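Local coordinates for protein UDP-glucose 4-epimerase (PDB 4WOK) that probably interconverts UDP-glucose and UDP-galactose by inverting the sugar at C4, using a tightly held NAD as its redox cofactor, at residues A[25-30]-A[242-247]; A[105-110]-A[159-164]; A[255-260]-A[307-312]. The protein carries 2 engineered substitutions. All blocks are in the same frame, centred on the assembly; numbering follows the deposited sequence.

Interaction 1: A[25-30]-A[242-247]; sequences SHTAKL and AHVLAV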
# COMPACT_ATOMS: atom_id res chain seq x y z
N SER A 25 6.65 6.47 4.17
CA SER A 25 7.06 7.37 5.26
C SER A 25 6.60 6.81 6.60
O SER A 25 7.35 6.88 7.58
CB SER A 25 6.52 8.79 5.05
OG SER A 25 5.09 8.83 5.04
N HIS A 26 5.39 6.24 6.66
CA HIS A 26 4.95 5.60 7.90
C HIS A 26 5.86 4.42 8.28
O HIS A 26 6.11 4.16 9.47
CB HIS A 26 3.51 5.11 7.78
CG HIS A 26 2.49 6.20 7.96
ND1 HIS A 26 2.14 7.06 6.94
CD2 HIS A 26 1.75 6.57 9.03
CE1 HIS A 26 1.23 7.92 7.38
NE2 HIS A 26 0.98 7.64 8.65
N THR A 27 6.34 3.72 7.27
CA THR A 27 7.20 2.57 7.50
C THR A 27 8.59 3.01 7.97
O THR A 27 9.18 2.39 8.85
CB THR A 27 7.31 1.71 6.23
OG1 THR A 27 6.00 1.24 5.89
CG2 THR A 27 8.27 0.52 6.43
N ALA A 28 9.09 4.10 7.38
CA ALA A 28 10.35 4.70 7.85
C ALA A 28 10.26 5.13 9.32
O ALA A 28 11.16 4.86 10.12
CB ALA A 28 10.72 5.89 6.98
N LYS A 29 9.16 5.80 9.69
CA LYS A 29 8.94 6.18 11.09
C LYS A 29 8.99 4.96 12.00
O LYS A 29 9.63 4.98 13.06
CB LYS A 29 7.58 6.89 11.23
CG LYS A 29 7.19 7.24 12.68
CD LYS A 29 5.91 8.09 12.69
CE LYS A 29 5.66 8.74 14.05
NZ LYS A 29 5.09 7.78 15.03
N LEU A 30 8.32 3.88 11.58
CA LEU A 30 8.27 2.69 12.41
C LEU A 30 9.64 2.03 12.51
O LEU A 30 10.05 1.60 13.59
CB LEU A 30 7.26 1.68 11.87
CG LEU A 30 6.99 0.58 12.90
CD1 LEU A 30 5.95 1.04 13.90
CD2 LEU A 30 6.59 -0.73 12.26
N ALA A 242 3.70 -4.65 9.33
CA ALA A 242 3.89 -5.88 8.55
C ALA A 242 5.15 -5.84 7.69
O ALA A 242 5.83 -6.85 7.53
CB ALA A 242 2.69 -6.13 7.69
N HIS A 243 5.45 -4.69 7.11
CA HIS A 243 6.63 -4.58 6.25
C HIS A 243 7.88 -4.74 7.09
O HIS A 243 8.87 -5.32 6.63
CB HIS A 243 6.64 -3.26 5.50
CG HIS A 243 5.69 -3.20 4.34
ND1 HIS A 243 4.32 -3.20 4.51
CD2 HIS A 243 5.91 -3.15 3.01
CE1 HIS A 243 3.73 -3.14 3.32
NE2 HIS A 243 4.67 -3.10 2.39
N VAL A 244 7.86 -4.25 8.33
CA VAL A 244 9.03 -4.43 9.18
C VAL A 244 9.09 -5.87 9.70
O VAL A 244 10.18 -6.46 9.80
CB VAL A 244 9.05 -3.42 10.36
CG1 VAL A 244 10.23 -3.68 11.28
CG2 VAL A 244 9.11 -1.99 9.83
N LEU A 245 7.94 -6.47 10.01
CA LEU A 245 7.95 -7.89 10.37
C LEU A 245 8.54 -8.72 9.23
O LEU A 245 9.27 -9.68 9.46
CB LEU A 245 6.55 -8.39 10.72
CG LEU A 245 5.97 -8.00 12.08
CD1 LEU A 245 4.50 -8.37 12.11
CD2 LEU A 245 6.72 -8.70 13.23
N ALA A 246 8.25 -8.33 8.00
CA ALA A 246 8.77 -9.04 6.83
C ALA A 246 10.30 -8.92 6.78
O ALA A 246 11.00 -9.88 6.43
CB ALA A 246 8.13 -8.49 5.54
N VAL A 247 10.82 -7.75 7.15
CA VAL A 247 12.27 -7.57 7.27
C VAL A 247 12.83 -8.55 8.30
O VAL A 247 13.84 -9.21 8.07
CB VAL A 247 12.64 -6.12 7.67
CG1 VAL A 247 14.11 -6.03 8.06
CG2 VAL A 247 12.31 -5.12 6.53
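Leu30 has CG anti to its backbone N (chi1 -168°), a setting that carries the isobutyl end of the side chain across to Val244. Val244 in turn keeps CG1 opposite its N (chi1 176°), and this places the other methyl, CG2, beside the N and in front of the leucine. CD2 of Leu30 and CG2 of Val244 meet at 3.7 Å, with the two side chains crossing at a slant; Leu30 CD2 also lies 4.1 Å from Val244 CB. A turn earlier, Thr27 turns its methyl toward the other helix: CG2 is 4.2 Å from His243 CB and 4.3 Å from Val244 CG2. Its hydroxyl OG1 is turned back along its own helix and bonds to Ile23 O, so the face it offers across the contact is hydrocarbon. His243 joins in through CB; its ring turns to other partners, ND1 bonding to Leu239 O one turn back on its own helix and NE2 to Ser125 OG at the end of strand 121-125, with the ring beside Phe83. The axes of the two short helical pieces pass 10.0 Å apart at a crossing angle of -56°. Both helices sit on the same face of the parallel sheet, where Thr27 and His243 each rest on Ile81. Helix 22-33 begins within a glycine-rich stretch that fits the Rossmann GxGxxG pattern, and the side chain of His243 is about 6 Å from the bound NAD. No hydrogen bond or charge spans the contact: methyls and methylenes carry it, and the nearby polar groups of Thr27 and His243 are satisfied by other partners, as suits a buried helix-helix seam.

Interaction 2: A[105-110]-A[159-164]; sequences GGTQSL and EHMLAD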
# COMPACT_ATOMS: atom_id res chain seq x y z
N GLY A 105 9.69 -2.08 -15.50
CA GLY A 105 11.04 -1.56 -15.70
C GLY A 105 11.71 -1.05 -14.42
O GLY A 105 12.88 -1.36 -14.16
N GLY A 106 10.98 -0.27 -13.63
CA GLY A 106 11.53 0.26 -12.39
C GLY A 106 11.88 -0.85 -11.40
O GLY A 106 12.93 -0.83 -10.75
N THR A 107 11.00 -1.82 -11.25
CA THR A 107 11.30 -2.93 -10.34
C THR A 107 12.49 -3.74 -10.84
O THR A 107 13.34 -4.15 -10.06
CB THR A 107 10.06 -3.84 -10.14
OG1 THR A 107 9.04 -3.07 -9.49
CG2 THR A 107 10.41 -5.06 -9.27
N GLN A 108 12.59 -3.96 -12.15
CA GLN A 108 13.72 -4.74 -12.64
C GLN A 108 15.03 -4.00 -12.34
O GLN A 108 16.02 -4.62 -11.94
CB GLN A 108 13.66 -5.03 -14.15
CG GLN A 108 14.91 -5.87 -14.54
CD GLN A 108 14.95 -6.27 -16.00
OE1 GLN A 108 14.09 -5.90 -16.79
NE2 GLN A 108 15.97 -7.04 -16.36
N SER A 109 15.01 -2.69 -12.50
CA SER A 109 16.19 -1.90 -12.20
C SER A 109 16.56 -2.07 -10.71
O SER A 109 17.72 -2.24 -10.36
CB SER A 109 15.93 -0.44 -12.55
OG SER A 109 17.08 0.36 -12.33
N LEU A 110 15.56 -2.03 -9.83
CA LEU A 110 15.82 -2.20 -8.41
C LEU A 110 16.37 -3.59 -8.11
O LEU A 110 17.31 -3.74 -7.33
CB LEU A 110 14.55 -1.95 -7.59
CG LEU A 110 14.69 -2.28 -6.10
CD1 LEU A 110 15.57 -1.27 -5.37
CD2 LEU A 110 13.32 -2.35 -5.45
N GLU A 159 5.82 -9.62 -9.06
CA GLU A 159 5.86 -10.79 -8.19
C GLU A 159 6.60 -11.95 -8.86
O GLU A 159 7.46 -12.59 -8.26
CB GLU A 159 4.45 -11.23 -7.78
CG GLU A 159 3.71 -10.23 -6.88
CD GLU A 159 2.48 -10.83 -6.22
OE1 GLU A 159 2.10 -11.96 -6.58
OE2 GLU A 159 1.90 -10.17 -5.33
N HIS A 160 6.27 -12.22 -10.12
CA HIS A 160 6.93 -13.31 -10.84
C HIS A 160 8.40 -13.00 -11.12
O HIS A 160 9.22 -13.91 -11.15
CB HIS A 160 6.20 -13.61 -12.15
CG HIS A 160 4.88 -14.28 -11.94
ND1 HIS A 160 3.78 -14.02 -12.73
CD2 HIS A 160 4.48 -15.19 -11.03
CE1 HIS A 160 2.76 -14.75 -12.31
NE2 HIS A 160 3.16 -15.47 -11.28
N MET A 161 8.71 -11.73 -11.33
CA MET A 161 10.10 -11.33 -11.52
C MET A 161 10.90 -11.61 -10.26
O MET A 161 12.02 -12.13 -10.32
CB MET A 161 10.19 -9.84 -11.88
CG MET A 161 11.56 -9.42 -12.43
SD MET A 161 11.70 -7.61 -12.50
CE MET A 161 10.52 -7.22 -13.81
N LEU A 162 10.32 -11.27 -9.11
CA LEU A 162 10.92 -11.65 -7.82
C LEU A 162 11.23 -13.15 -7.75
O LEU A 162 12.33 -13.54 -7.35
CB LEU A 162 9.99 -11.27 -6.66
CG LEU A 162 9.96 -9.78 -6.30
CD1 LEU A 162 8.76 -9.50 -5.43
CD2 LEU A 162 11.23 -9.38 -5.58
N ALA A 163 10.27 -13.98 -8.12
CA ALA A 163 10.47 -15.43 -8.08
C ALA A 163 11.61 -15.86 -9.00
O ALA A 163 12.44 -16.67 -8.62
CB ALA A 163 9.18 -16.16 -8.45
N ASP A 164 11.66 -15.28 -10.20
CA ASP A 164 12.70 -15.62 -11.17
C ASP A 164 14.08 -15.18 -10.73
O ASP A 164 15.07 -15.88 -10.98
CB ASP A 164 12.41 -14.99 -12.53
CG ASP A 164 11.22 -15.62 -13.22
OD1 ASP A 164 10.85 -16.76 -12.86
OD2 ASP A 164 10.64 -14.97 -14.12
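Gln108 and Met161 bring the two helices nearest, their CA atoms 7.6 Å apart, with no hydrogen bond joining the two segments. Met161 does the reaching. Its chain is stretched out through chi1 and chi2, with CG anti to the backbone N (chi1 -166°), and bends only at the last torsion (chi3 -69°), so the sulfur arrives against the other helix and the terminal methyl folds along it. SD sits 3.5 Å from Gln108 CA and 3.6 Å from Gln108 CB, while CE touches the same CB at 3.8 Å. The thioether thus lies against the root of the glutamine, and the extended glutamine chain stands at about a right angle to it. These helices, 96-116 and 150-169, are successive connections of the Rossmann-type sheet: the first links strand 79-82 to strand 121-125, the second links 121-125 to 172-177, and they lie side by side on one face. Met161 widens its footing there by also touching Val104 and Leu111, and its neighbour Leu162 packs on Val122 and Phe124 of the sheet. Thr107 supplies the inner flank of the contact. Its CG2 is 4.3 Å from Met161 SD, and the sulfur is equally far from Thr107 C. The threonine hydroxyl faces other partners, bonding to Asn103 O one turn back and to His82 NE2 on the sheet. At the outer side, the amide end of Gln108 passes beyond the methionine, where NE2 bonds to Tyr165 OH, a polar tie between the same two helices just past Asp164.

Interaction 3: A[255-260]-A[307-312]; sequences GNLAVN and AEKLGF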
# COMPACT_ATOMS: atom_id res chain seq x y z
N GLY A 255 12.00 -18.20 4.82
CA GLY A 255 11.84 -18.48 3.40
C GLY A 255 11.03 -17.41 2.69
O GLY A 255 10.37 -16.58 3.32
N ASN A 256 11.07 -17.44 1.36
CA ASN A 256 10.33 -16.46 0.57
C ASN A 256 8.83 -16.58 0.82
O ASN A 256 8.32 -17.68 1.05
CB ASN A 256 10.64 -16.63 -0.91
CG ASN A 256 12.12 -16.48 -1.22
OD1 ASN A 256 12.84 -15.72 -0.58
ND2 ASN A 256 12.58 -17.21 -2.23
N LEU A 257 8.13 -15.46 0.81
CA LEU A 257 6.71 -15.44 1.15
C LEU A 257 5.93 -14.53 0.22
O LEU A 257 6.47 -13.54 -0.28
CB LEU A 257 6.49 -14.97 2.59
CG LEU A 257 6.91 -15.79 3.79
CD1 LEU A 257 6.61 -14.99 5.06
CD2 LEU A 257 6.18 -17.13 3.81
N ALA A 258 4.67 -14.87 0.01
CA ALA A 258 3.70 -13.93 -0.54
C ALA A 258 2.43 -14.06 0.28
O ALA A 258 1.76 -15.11 0.24
CB ALA A 258 3.44 -14.20 -2.02
N VAL A 259 2.11 -13.03 1.07
CA VAL A 259 0.95 -13.09 1.95
C VAL A 259 0.05 -11.85 1.85
O VAL A 259 0.51 -10.76 1.52
CB VAL A 259 1.37 -13.27 3.43
CG1 VAL A 259 2.20 -14.55 3.60
CG2 VAL A 259 2.14 -12.07 3.93
N ASN A 260 -1.24 -12.06 2.12
CA ASN A 260 -2.23 -11.00 2.22
C ASN A 260 -2.13 -10.24 3.54
O ASN A 260 -1.83 -10.82 4.58
CB ASN A 260 -3.64 -11.57 2.11
CG ASN A 260 -3.93 -12.18 0.76
OD1 ASN A 260 -3.32 -11.83 -0.25
ND2 ASN A 260 -4.90 -13.10 0.73
N ALA A 307 -0.78 -14.26 9.48
CA ALA A 307 -0.77 -14.58 10.91
C ALA A 307 0.15 -15.76 11.19
O ALA A 307 0.95 -15.73 12.12
CB ALA A 307 -2.18 -14.88 11.41
N GLU A 308 0.04 -16.80 10.37
CA GLU A 308 0.86 -17.98 10.54
C GLU A 308 2.35 -17.72 10.29
O GLU A 308 3.19 -18.10 11.09
CB GLU A 308 0.38 -19.10 9.61
CG GLU A 308 1.30 -20.33 9.63
CD GLU A 308 0.84 -21.43 8.70
OE1 GLU A 308 -0.12 -21.21 7.93
OE2 GLU A 308 1.45 -22.53 8.74
N LYS A 309 2.67 -17.08 9.17
CA LYS A 309 4.06 -16.98 8.73
C LYS A 309 4.81 -15.78 9.30
O LYS A 309 6.03 -15.83 9.47
CB LYS A 309 4.12 -16.94 7.21
CG LYS A 309 3.52 -18.16 6.52
CD LYS A 309 4.29 -19.42 6.86
CE LYS A 309 3.85 -20.58 5.96
NZ LYS A 309 4.21 -21.91 6.54
N LEU A 310 4.09 -14.69 9.60
CA LEU A 310 4.73 -13.49 10.13
C LEU A 310 4.34 -13.20 11.57
O LEU A 310 4.93 -12.31 12.20
CB LEU A 310 4.37 -12.27 9.26
CG LEU A 310 5.02 -12.19 7.88
CD1 LEU A 310 4.64 -10.88 7.20
CD2 LEU A 310 6.54 -12.34 7.98
N GLY A 311 3.37 -13.93 12.10
CA GLY A 311 2.81 -13.61 13.40
C GLY A 311 2.12 -12.25 13.37
O GLY A 311 2.11 -11.53 14.37
N PHE A 312 1.56 -11.89 12.22
CA PHE A 312 0.97 -10.56 12.03
C PHE A 312 -0.55 -10.50 12.19
O PHE A 312 -1.28 -11.24 11.53
CB PHE A 312 1.32 -10.02 10.64
CG PHE A 312 0.60 -8.75 10.29
CD1 PHE A 312 0.98 -7.55 10.84
CD2 PHE A 312 -0.45 -8.76 9.39
CE1 PHE A 312 0.31 -6.37 10.53
CE2 PHE A 312 -1.12 -7.58 9.08
CZ PHE A 312 -0.74 -6.40 9.64
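Leu257 opens strand 257-260 and meets both Lys309 and Leu310. Its CG is anti to its own carbonyl carbon (chi1 -69°), and the two methyls divide the work. CD1 touches Lys309 CB at 3.8 Å and Leu310 CD2 at 3.9 Å, whereas CD2 lies 3.9 Å from Lys309 CG. The leucine crosses the base of the lysine at a slant and slides past Leu310 in the opposite direction. Only the inner methylenes of Lys309 pack here: a bend at chi2 (-64°) takes the rest of the chain away toward solvent, where NZ forms a long salt bridge with Glu308 OE2 at 3.6 Å. The next residue, Ala258, falls on the other face of the strand and rests against Arg177. Val259 returns to the helix side, its CG2 reaching Leu310 CD1 at 4.3 Å, and it packs further on Leu305 and Ala306 one turn earlier. Leu310 therefore bridges two alternate residues on one face of the strand, giving CD2 to Leu257 and CD1 to Val259. At the end of the strand Asn260 turns to polar partners, its OD1 bonding to Tyr131 OH and its backbone N to Glu141 OE2. Backbone bonds join Leu257 and Val259 to Tyr173, Ala175 and Arg177 of strand 172-177. The arrangement is the outermost strand of a seven-stranded parallel Rossmann-type sheet, covered on one face by the short helix 304-310 alongside helix 236-251.

Overall arrangement
From the N terminus, helix 22-33 enters interaction 1 first, and the contact closes a loop of 211 residues when helix 236-251 returns to it. Interaction 2 is nested inside that long loop, closing a shorter one between helices 96-116 and 150-169. Interaction 3 follows in series: strand 257-260 comes directly after helix 236-251, and residues 307-312 close a separate loop of 46 residues on it. Interactions 1 and 2 lie on opposite faces of the parallel sheet, centres 21 Å apart, and do not touch. Interactions 1 and 3 do touch, Phe312 packing on Ala242 and Leu245, so helix 236-251 is shared, meeting helix 22-33 and the 307-312 segment that covers the last strand.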